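Local coordinates for protein superoxide dismutase (Candida albicans, PDB 4GUN) that probably protects the cell from superoxide by converting it, at a manganese centre, into hydrogen peroxide and molecular oxygen, at residues P22-S25 with K26-D30; D156-A160 with P161-P165; K189-W192 with N193-N196. The protein carries 2 engineered substitutions. One frame throughout, in Å; residues are numbered along the deposited sequence.

Interaction 1 (P22-S25 with K26-D30); sequences PYIS and KEIND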
ATOM      1  N   PRO A  22     -33.567 -14.358  -6.473  1.00  9.40           N
ATOM      2  CA  PRO A  22     -32.921 -14.889  -5.259  1.00  8.94           C
ATOM      3  C   PRO A  22     -31.405 -14.692  -5.169  1.00 13.08           C
ATOM      4  O   PRO A  22     -30.777 -15.267  -4.286  1.00 13.34           O
ATOM      5  CB  PRO A  22     -33.289 -16.382  -5.320  1.00  9.68           C
ATOM      6  CG  PRO A  22     -33.260 -16.691  -6.799  1.00 12.91           C
ATOM      7  CD  PRO A  22     -33.741 -15.424  -7.490  1.00  9.50           C
ATOM      8  N   TYR A  23     -30.820 -13.923  -6.094  1.00  9.90           N
ATOM      9  CA  TYR A  23     -29.372 -13.713  -6.207  1.00  8.68           C
ATOM     10  C   TYR A  23     -28.816 -12.735  -5.163  1.00 12.26           C
ATOM     11  O   TYR A  23     -27.866 -13.077  -4.457  1.00 11.80           O
ATOM     12  CB  TYR A  23     -29.000 -13.363  -7.671  1.00  9.67           C
ATOM     13  CG  TYR A  23     -29.657 -14.312  -8.660  1.00 10.44           C
ATOM     14  CD1 TYR A  23     -29.326 -15.667  -8.682  1.00 12.50           C
ATOM     15  CD2 TYR A  23     -30.683 -13.881  -9.488  1.00 10.74           C
ATOM     16  CE1 TYR A  23     -29.974 -16.558  -9.537  1.00 13.06           C
ATOM     17  CE2 TYR A  23     -31.343 -14.766 -10.347  1.00 11.18           C
ATOM     18  CZ  TYR A  23     -30.983 -16.102 -10.367  1.00 17.21           C
ATOM     19  OH  TYR A  23     -31.583 -16.971 -11.247  1.00 17.77           O
ATOM     20  N   ILE A  24     -29.444 -11.555  -5.034  1.00  8.42           N
ATOM     21  CA  ILE A  24     -29.111 -10.520  -4.039  1.00  8.71           C
ATOM     22  C   ILE A  24     -30.436 -10.145  -3.341  1.00 11.88           C
ATOM     23  O   ILE A  24     -31.412  -9.811  -4.013  1.00 12.29           O
ATOM     24  CB  ILE A  24     -28.384  -9.272  -4.639  1.00 11.14           C
ATOM     25  CG1 ILE A  24     -27.191  -9.686  -5.562  1.00 11.95           C
ATOM     26  CG2 ILE A  24     -27.937  -8.320  -3.497  1.00  8.54           C
ATOM     27  CD1 ILE A  24     -26.503  -8.550  -6.298  1.00 14.08           C
ATOM     28  N   SER A  25     -30.482 -10.249  -2.007  1.00  7.35           N
ATOM     29  CA  SER A  25     -31.724  -9.984  -1.278  1.00  6.82           C
ATOM     30  C   SER A  25     -32.072  -8.502  -1.164  1.00  9.60           C
ATOM     31  O   SER A  25     -31.181  -7.645  -1.257  1.00  7.78           O
ATOM     32  CB  SER A  25     -31.683 -10.631   0.105  1.00 11.19           C
ATOM     33  OG  SER A  25     -30.853  -9.889   0.988  1.00 19.68           O
ATOM     34  N   LYS A  26     -33.376  -8.207  -0.920  1.00  7.92           N
ATOM     35  CA  LYS A  26     -33.856  -6.839  -0.680  1.00  8.47           C
ATOM     36  C   LYS A  26     -33.124  -6.273   0.548  1.00 14.43           C
ATOM     37  O   LYS A  26     -32.753  -5.104   0.558  1.00 12.71           O
ATOM     38  CB  LYS A  26     -35.378  -6.824  -0.415  1.00  9.24           C
ATOM     39  CG  LYS A  26     -35.896  -5.444  -0.036  1.00 11.98           C
ATOM     40  CD  LYS A  26     -37.393  -5.300  -0.104  1.00 16.20           C
ATOM     41  CE  LYS A  26     -37.773  -3.984   0.539  1.00 18.94           C
ATOM     42  NZ  LYS A  26     -39.240  -3.857   0.701  1.00 24.75           N
ATOM     43  N   GLU A  27     -32.919  -7.122   1.578  1.00 14.43           N
ATOM     44  CA  GLU A  27     -32.294  -6.758   2.855  1.00 14.91           C
ATOM     45  C   GLU A  27     -30.878  -6.218   2.657  1.00 16.41           C
ATOM     46  O   GLU A  27     -30.578  -5.126   3.151  1.00 15.27           O
ATOM     47  CB  GLU A  27     -32.383  -7.931   3.862  1.00 17.47           C
ATOM     48  CG  GLU A  27     -33.817  -8.233   4.316  1.00 29.17           C
ATOM     49  CD  GLU A  27     -34.805  -8.598   3.218  1.00 40.30           C
ATOM     50  OE1 GLU A  27     -34.428  -9.397   2.327  1.00 12.59           O
ATOM     51  OE2 GLU A  27     -35.912  -8.008   3.189  1.00 27.80           O
ATOM     52  N   ILE A  28     -30.061  -6.906   1.823  1.00 11.14           N
ATOM     53  CA  ILE A  28     -28.719  -6.416   1.433  1.00  9.68           C
ATOM     54  C   ILE A  28     -28.872  -5.118   0.625  1.00 11.79           C
ATOM     55  O   ILE A  28     -28.304  -4.114   1.015  1.00  9.51           O
ATOM     56  CB  ILE A  28     -27.883  -7.479   0.654  1.00 11.19           C
ATOM     57  CG1 ILE A  28     -27.461  -8.640   1.574  1.00  9.98           C
ATOM     58  CG2 ILE A  28     -26.651  -6.824  -0.036  1.00 10.67           C
ATOM     59  CD1 ILE A  28     -27.021  -9.912   0.803  1.00  9.02           C
ATOM     60  N   ASN A  29     -29.659  -5.135  -0.479  1.00  8.89           N
ATOM     61  CA  ASN A  29     -29.871  -3.961  -1.333  1.00  8.28           C
ATOM     62  C   ASN A  29     -30.323  -2.698  -0.576  1.00 12.22           C
ATOM     63  O   ASN A  29     -29.803  -1.611  -0.817  1.00 10.61           O
ATOM     64  CB  ASN A  29     -30.822  -4.301  -2.496  1.00 11.06           C
ATOM     65  CG  ASN A  29     -30.214  -5.165  -3.587  1.00 22.15           C
ATOM     66  OD1 ASN A  29     -28.999  -5.199  -3.783  1.00 13.69           O
ATOM     67  ND2 ASN A  29     -31.051  -5.854  -4.360  1.00  8.98           N
ATOM     68  N   ASP A  30     -31.262  -2.838   0.367  1.00 11.52           N
ATOM     69  CA  ASP A  30     -31.737  -1.680   1.144  1.00 11.62           C
ATOM     70  C   ASP A  30     -30.611  -1.047   1.990  1.00 14.76           C
ATOM     71  O   ASP A  30     -30.475   0.175   2.030  1.00 14.76           O
ATOM     72  CB  ASP A  30     -32.927  -2.064   2.034  1.00 13.26           C
ATOM     73  CG  ASP A  30     -33.684  -0.869   2.582  1.00 20.38           C
ATOM     74  OD1 ASP A  30     -33.463   0.254   2.083  1.00 22.52           O
ATOM     75  OD2 ASP A  30     -34.526  -1.063   3.469  1.00 26.95           O
TER
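Ser25 O takes the amide hydrogen of Asn29 N at 3.0 Å in an almost straight bond of 176°. The same residue works with its side chain: Ser25 OG accepts from Ile28 N at 3.2 Å. Backbone carbonyl and hydroxyl of one residue thus occupy two successive amides of the first turn of helix 26-56, which makes Ser25 a classical serine N-cap. The cap depends on rotation about the CA–CB bond: a chi1 of 76° places the hydroxyl between the backbone N and the carbonyl carbon, which turns OG toward the amide of Ile28. Ile28 CG1 lies against the hydroxyl oxygen, Ser25 OG, at 3.7 Å, while the chain of Glu27, bent at chi2, brings its carboxylate OE1 alongside Ser25 CB. Ahead of the cap, the side chains of Ile24 and Asn29 run roughly perpendicular. Ile24 CG2 abuts Asn29 OD1 at 3.3 Å, and the same methyl meets Ile28 CG2 at 4.0 Å. CG2 of Ile24 is the branch that reaches the helix because it stands opposite the backbone N, beside the carbonyl carbon. The other end of the Asn29 amide is held from outside, ND2 donating to Leu17 O, and Lys26 N is hydrogen-bonded to Glu21 OE2, a second link from the preceding loop to the helix start. Ile28 packs against Leu178 and Gln179 of helix 177-180 and lies about 4 Å, side chain to side chain, from the manganese ligand His32. Capping satisfies an amide that has no preceding helical turn to supply a carbonyl; the cap and the isoleucine contact mark the start of the ligand-bearing helix, nearly two turns before His32.

Interaction 2 (D156-A160 with P161-P165); sequences DTISA and PHLVP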
ATOM      1  N   ASP A 156     -10.840   1.950  -3.923  1.00  8.84           N
ATOM      2  CA  ASP A 156      -9.996   2.341  -5.056  1.00  8.47           C
ATOM      3  C   ASP A 156     -10.790   1.998  -6.351  1.00 12.17           C
ATOM      4  O   ASP A 156     -11.620   1.078  -6.354  1.00 10.78           O
ATOM      5  CB  ASP A 156      -8.619   1.644  -4.983  1.00  9.46           C
ATOM      6  CG  ASP A 156      -7.783   2.032  -3.761  1.00 16.31           C
ATOM      7  OD1 ASP A 156      -8.175   2.982  -3.046  1.00 19.96           O
ATOM      8  OD2 ASP A 156      -6.741   1.387  -3.522  1.00 13.90           O
ATOM      9  N   THR A 157     -10.625   2.804  -7.398  1.00  9.70           N
ATOM     10  CA  THR A 157     -11.413   2.650  -8.629  1.00  9.63           C
ATOM     11  C   THR A 157     -10.565   2.632  -9.895  1.00 11.92           C
ATOM     12  O   THR A 157      -9.346   2.743  -9.820  1.00 11.02           O
ATOM     13  CB  THR A 157     -12.516   3.740  -8.664  1.00 19.33           C
ATOM     14  OG1 THR A 157     -13.509   3.384  -9.635  1.00 24.87           O
ATOM     15  CG2 THR A 157     -11.968   5.152  -8.926  1.00 15.58           C
ATOM     16  N   ILE A 158     -11.224   2.557 -11.058  1.00  9.13           N
ATOM     17  CA  ILE A 158     -10.569   2.657 -12.364  1.00  9.14           C
ATOM     18  C   ILE A 158     -10.513   4.157 -12.665  1.00 13.17           C
ATOM     19  O   ILE A 158     -11.501   4.745 -13.096  1.00 12.64           O
ATOM     20  CB  ILE A 158     -11.304   1.801 -13.436  1.00 12.34           C
ATOM     21  CG1 ILE A 158     -11.422   0.309 -12.979  1.00 12.59           C
ATOM     22  CG2 ILE A 158     -10.632   1.908 -14.818  1.00 12.23           C
ATOM     23  CD1 ILE A 158     -10.136  -0.359 -12.429  1.00 10.50           C
ATOM     24  N   SER A 159      -9.398   4.802 -12.306  1.00 11.15           N
ATOM     25  CA  SER A 159      -9.314   6.255 -12.461  1.00 10.98           C
ATOM     26  C   SER A 159      -8.333   6.733 -13.517  1.00 16.33           C
ATOM     27  O   SER A 159      -8.323   7.938 -13.848  1.00 14.41           O
ATOM     28  CB  SER A 159      -9.062   6.927 -11.116  1.00 13.41           C
ATOM     29  OG  SER A 159      -7.797   6.549 -10.610  1.00 19.81           O
ATOM     30  N   ALA A 160      -7.523   5.796 -14.070  1.00 14.38           N
ATOM     31  CA  ALA A 160      -6.573   6.135 -15.125  1.00 14.78           C
ATOM     32  C   ALA A 160      -7.364   6.631 -16.348  1.00 20.11           C
ATOM     33  O   ALA A 160      -8.320   5.955 -16.744  1.00 19.44           O
ATOM     34  CB  ALA A 160      -5.736   4.924 -15.492  1.00 15.62           C
ATOM     35  N   PRO A 161      -7.053   7.835 -16.907  1.00 17.45           N
ATOM     36  CA  PRO A 161      -7.818   8.336 -18.065  1.00 17.19           C
ATOM     37  C   PRO A 161      -7.933   7.368 -19.252  1.00 20.04           C
ATOM     38  O   PRO A 161      -9.000   7.289 -19.840  1.00 19.64           O
ATOM     39  CB  PRO A 161      -7.072   9.613 -18.457  1.00 19.26           C
ATOM     40  CG  PRO A 161      -6.400  10.043 -17.210  1.00 24.26           C
ATOM     41  CD  PRO A 161      -5.976   8.773 -16.540  1.00 19.43           C
ATOM     42  N   HIS A 162      -6.879   6.600 -19.561  1.00 16.34           N
ATOM     43  CA  HIS A 162      -6.878   5.645 -20.689  1.00 16.07           C
ATOM     44  C   HIS A 162      -7.661   4.344 -20.410  1.00 16.44           C
ATOM     45  O   HIS A 162      -7.697   3.457 -21.269  1.00 15.41           O
ATOM     46  CB  HIS A 162      -5.431   5.312 -21.093  1.00 17.12           C
ATOM     47  CG  HIS A 162      -4.696   4.501 -20.067  1.00 20.67           C
ATOM     48  ND1 HIS A 162      -4.562   3.129 -20.193  1.00 22.69           N
ATOM     49  CD2 HIS A 162      -4.123   4.890 -18.905  1.00 22.47           C
ATOM     50  CE1 HIS A 162      -3.904   2.730 -19.116  1.00 22.04           C
ATOM     51  NE2 HIS A 162      -3.619   3.756 -18.313  1.00 22.35           N
ATOM     52  N   LEU A 163      -8.257   4.211 -19.211  1.00 12.43           N
ATOM     53  CA  LEU A 163      -8.988   2.994 -18.849  1.00 12.72           C
ATOM     54  C   LEU A 163     -10.464   3.264 -18.613  1.00 16.23           C
ATOM     55  O   LEU A 163     -10.814   4.302 -18.050  1.00 16.36           O
ATOM     56  CB  LEU A 163      -8.386   2.325 -17.611  1.00 12.79           C
ATOM     57  CG  LEU A 163      -7.021   1.651 -17.748  1.00 17.11           C
ATOM     58  CD1 LEU A 163      -6.509   1.223 -16.373  1.00 17.03           C
ATOM     59  CD2 LEU A 163      -7.075   0.433 -18.687  1.00 17.94           C
ATOM     60  N   VAL A 164     -11.328   2.320 -19.039  1.00 11.69           N
ATOM     61  CA  VAL A 164     -12.786   2.439 -18.914  1.00  9.87           C
ATOM     62  C   VAL A 164     -13.349   1.269 -18.102  1.00 12.56           C
ATOM     63  O   VAL A 164     -13.180   0.123 -18.521  1.00 11.33           O
ATOM     64  CB  VAL A 164     -13.485   2.514 -20.301  1.00 12.44           C
ATOM     65  CG1 VAL A 164     -14.963   2.878 -20.150  1.00 11.25           C
ATOM     66  CG2 VAL A 164     -12.778   3.486 -21.246  1.00 11.91           C
ATOM     67  N   PRO A 165     -14.049   1.522 -16.967  1.00 10.16           N
ATOM     68  CA  PRO A 165     -14.682   0.396 -16.252  1.00  9.81           C
ATOM     69  C   PRO A 165     -15.907  -0.098 -17.063  1.00 10.05           C
ATOM     70  O   PRO A 165     -16.720   0.716 -17.510  1.00  8.52           O
ATOM     71  CB  PRO A 165     -15.043   0.997 -14.883  1.00 11.86           C
ATOM     72  CG  PRO A 165     -15.166   2.475 -15.118  1.00 14.94           C
ATOM     73  CD  PRO A 165     -14.370   2.832 -16.345  1.00 10.70           C
TER
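Ile158 meets the start of strand 163-170 with successive parts of its side chain. Its CB lies 4.1 Å from Pro165 CB, the two side chains lying antiparallel. At the branch, chi1 of -56° puts CG1 beside the backbone N and leaves CG2 opposite it, facing Leu163; Ile158 CG2 reaches Leu163 CB at 3.6 Å, one side chain set nearly square to the other. CG1 still touches Pro165 CB, but CD1 turns away from the strand; beyond the contact, Ile158 packs on Phe136, Val138 and Val150 of the sheet. The chain reverses in a type I beta turn from Ala160 to Leu163, closed by Leu163 N donating to Ala160 O at 3.0 Å. Ala160 CB approaches Leu163 CD1 at 3.9 Å and the His162 ring obliquely, with NE2 at 3.7 Å. His162 ND1 is hydrogen-bonded to Asn140 OD1. Lys61 NZ of the second subunit donates to Leu163 O and weakly to Ala160 O, and Glu65 OE1 of that subunit is hydrogen-bonded to Ser159 OG. The turn therefore combines an apolar inner side, which holds the loop against the start of the strand, with polar groups that bind a neighbouring subunit.

Interaction 3 (K189-W192 with N193-N196); sequences KAIW and NVIN
Helix 184-191 runs out here into a tighter turn, through Trp192 and Asn193 in 3-10 geometry, before the chain extends at Ile195. Bonds to the third residue onward mark the change: Val194 N donates to Ile191 O at 3.0 Å, and Ile195 N reaches Trp192 O in a weak bond of 3.3 Å. Ala190 O is gripped twice by one residue, weakly by Asn193 N and more closely by the side-chain ND2 of Asn193 at 2.9 Å. The acceptor lies close to the amide plane of Asn193, 13° out of it, although ND2 itself stands above the carbonyl plane of Ala190. With chi1 at -62°, CG of Asn193 lies beside its own backbone N, and the amide folds back along the helix to share that carbonyl. Ile195 points its side chain back toward Ile191 and Trp192. Its CG1 comes within 3.7 Å of Trp192 CE3, oblique to the indole, and the two side chains run alongside each other in one direction. CD1 of Ile195 meets Ile191 CG1 at 4.1 Å, while Val194 CG2 rests 3.4 Å from Ile191 O. Trp192 NE1 is hydrogen-bonded to Asn123 OD1, and its ring packs on Ile119 and Thr122, joining this corner to helix 115-127. Ile195 continues onto Ile167 and Ile169 of strand 163-170, and Ile191 lies about 6 Å, side chain to side chain, from the manganese ligand Asp170 at the end of that strand. Asn196, the N-cap of helix 197-205, accepts weakly through OD1 from Ala198 N and Glu199 N, so the segment links two helices while lying against the sheet and helix 115-127.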
ATOM      1  N   LYS A 189     -20.525 -16.642  -7.960  1.00 10.58           N
ATOM      2  CA  LYS A 189     -21.219 -17.498  -8.919  1.00 11.06           C
ATOM      3  C   LYS A 189     -22.624 -16.920  -9.239  1.00 16.00           C
ATOM      4  O   LYS A 189     -22.944 -16.677 -10.402  1.00 16.08           O
ATOM      5  CB  LYS A 189     -21.304 -18.939  -8.355  1.00 13.03           C
ATOM      6  CG  LYS A 189     -21.693 -20.001  -9.383  1.00 21.27           C
ATOM      7  CD  LYS A 189     -21.586 -21.431  -8.824  1.00 35.36           C
ATOM      8  CE  LYS A 189     -20.225 -22.078  -9.019  1.00 58.75           C
ATOM      9  NZ  LYS A 189     -19.979 -22.489 -10.433  1.00 71.49           N
ATOM     10  N   ALA A 190     -23.410 -16.624  -8.197  1.00 13.47           N
ATOM     11  CA  ALA A 190     -24.774 -16.114  -8.295  1.00 13.02           C
ATOM     12  C   ALA A 190     -24.996 -14.754  -8.966  1.00 13.69           C
ATOM     13  O   ALA A 190     -26.025 -14.587  -9.622  1.00 12.07           O
ATOM     14  CB  ALA A 190     -25.423 -16.128  -6.926  1.00 14.07           C
ATOM     15  N   ILE A 191     -24.096 -13.780  -8.763  1.00  9.34           N
ATOM     16  CA  ILE A 191     -24.262 -12.402  -9.273  1.00  8.00           C
ATOM     17  C   ILE A 191     -24.383 -12.289 -10.801  1.00 11.45           C
ATOM     18  O   ILE A 191     -25.053 -11.381 -11.283  1.00 10.38           O
ATOM     19  CB  ILE A 191     -23.196 -11.409  -8.676  1.00 10.26           C
ATOM     20  CG1 ILE A 191     -23.645  -9.917  -8.839  1.00  8.95           C
ATOM     21  CG2 ILE A 191     -21.795 -11.656  -9.244  1.00 10.37           C
ATOM     22  CD1 ILE A 191     -22.966  -8.929  -7.906  1.00 16.46           C
ATOM     23  N   TRP A 192     -23.715 -13.179 -11.553  1.00  8.76           N
ATOM     24  CA  TRP A 192     -23.742 -13.152 -13.021  1.00 10.28           C
ATOM     25  C   TRP A 192     -25.143 -13.288 -13.630  1.00 14.04           C
ATOM     26  O   TRP A 192     -25.385 -12.747 -14.699  1.00 13.72           O
ATOM     27  CB  TRP A 192     -22.736 -14.140 -13.615  1.00  9.87           C
ATOM     28  CG  TRP A 192     -21.335 -13.792 -13.220  1.00 11.44           C
ATOM     29  CD1 TRP A 192     -20.606 -14.357 -12.218  1.00 14.33           C
ATOM     30  CD2 TRP A 192     -20.549 -12.711 -13.731  1.00 11.94           C
ATOM     31  NE1 TRP A 192     -19.380 -13.749 -12.123  1.00 14.29           N
ATOM     32  CE2 TRP A 192     -19.324 -12.716 -13.025  1.00 16.23           C
ATOM     33  CE3 TRP A 192     -20.740 -11.762 -14.755  1.00 13.69           C
ATOM     34  CZ2 TRP A 192     -18.298 -11.809 -13.303  1.00 16.06           C
ATOM     35  CZ3 TRP A 192     -19.741 -10.829 -14.997  1.00 15.66           C
ATOM     36  CH2 TRP A 192     -18.538 -10.852 -14.275  1.00 16.42           C
ATOM     37  N   ASN A 193     -26.077 -13.913 -12.888  1.00 10.18           N
ATOM     38  CA  ASN A 193     -27.489 -14.060 -13.244  1.00  8.95           C
ATOM     39  C   ASN A 193     -28.228 -12.690 -13.269  1.00 10.88           C
ATOM     40  O   ASN A 193     -29.271 -12.579 -13.901  1.00  9.16           O
ATOM     41  CB  ASN A 193     -28.172 -15.020 -12.292  1.00  5.24           C
ATOM     42  CG  ASN A 193     -27.616 -16.417 -12.318  1.00 19.70           C
ATOM     43  OD1 ASN A 193     -27.825 -17.171 -13.261  1.00 19.83           O
ATOM     44  ND2 ASN A 193     -26.866 -16.789 -11.292  1.00 14.21           N
ATOM     45  N   VAL A 194     -27.670 -11.653 -12.620  1.00  8.25           N
ATOM     46  CA  VAL A 194     -28.272 -10.298 -12.612  1.00  8.24           C
ATOM     47  C   VAL A 194     -27.360  -9.224 -13.185  1.00 11.66           C
ATOM     48  O   VAL A 194     -27.619  -8.029 -13.000  1.00 11.59           O
ATOM     49  CB  VAL A 194     -28.935  -9.872 -11.260  1.00 12.25           C
ATOM     50  CG1 VAL A 194     -30.218 -10.656 -10.998  1.00 12.01           C
ATOM     51  CG2 VAL A 194     -27.958  -9.966 -10.084  1.00 11.75           C
ATOM     52  N   ILE A 195     -26.294  -9.638 -13.891  1.00 10.08           N
ATOM     53  CA  ILE A 195     -25.381  -8.679 -14.499  1.00  9.93           C
ATOM     54  C   ILE A 195     -26.003  -8.085 -15.763  1.00 13.23           C
ATOM     55  O   ILE A 195     -26.499  -8.817 -16.617  1.00 13.41           O
ATOM     56  CB  ILE A 195     -23.950  -9.256 -14.679  1.00 12.24           C
ATOM     57  CG1 ILE A 195     -23.204  -9.366 -13.312  1.00 12.56           C
ATOM     58  CG2 ILE A 195     -23.123  -8.483 -15.726  1.00 10.95           C
ATOM     59  CD1 ILE A 195     -23.022  -8.038 -12.476  1.00 15.36           C
ATOM     60  N   ASN A 196     -26.013  -6.757 -15.847  1.00  9.54           N
ATOM     61  CA  ASN A 196     -26.568  -6.035 -16.989  1.00  8.79           C
ATOM     62  C   ASN A 196     -25.484  -5.828 -18.068  1.00 13.10           C
ATOM     63  O   ASN A 196     -24.750  -4.839 -18.040  1.00 13.21           O
ATOM     64  CB  ASN A 196     -27.146  -4.710 -16.527  1.00  8.35           C
ATOM     65  CG  ASN A 196     -27.856  -3.922 -17.602  1.00 25.56           C
ATOM     66  OD1 ASN A 196     -27.944  -4.311 -18.766  1.00 21.09           O
ATOM     67  ND2 ASN A 196     -28.346  -2.771 -17.238  1.00 20.18           N
TER

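In the fold
Along the chain the three contacts follow in series. Interaction 1 belongs to the N-terminal alpha-hairpin domain, interactions 2 and 3 to the C-terminal domain. Interactions 1 and 3 nevertheless touch, their centres 13 Å apart: the Tyr23 ring packs on Asn193 and Val194, with Tyr23 CZ 3.6 Å from Asn193 CB, so the loop leading into helix 26-56 packs on the turn that follows helix 184-191. Interaction 2 lies across the centre of the chain, its centre 28 Å from that of interaction 1 and 22 Å from that of interaction 3. Strand 163-170 connects interactions 2 and 3: the former leads into it, the latter packs on it, and it ends at the manganese ligand Asp170.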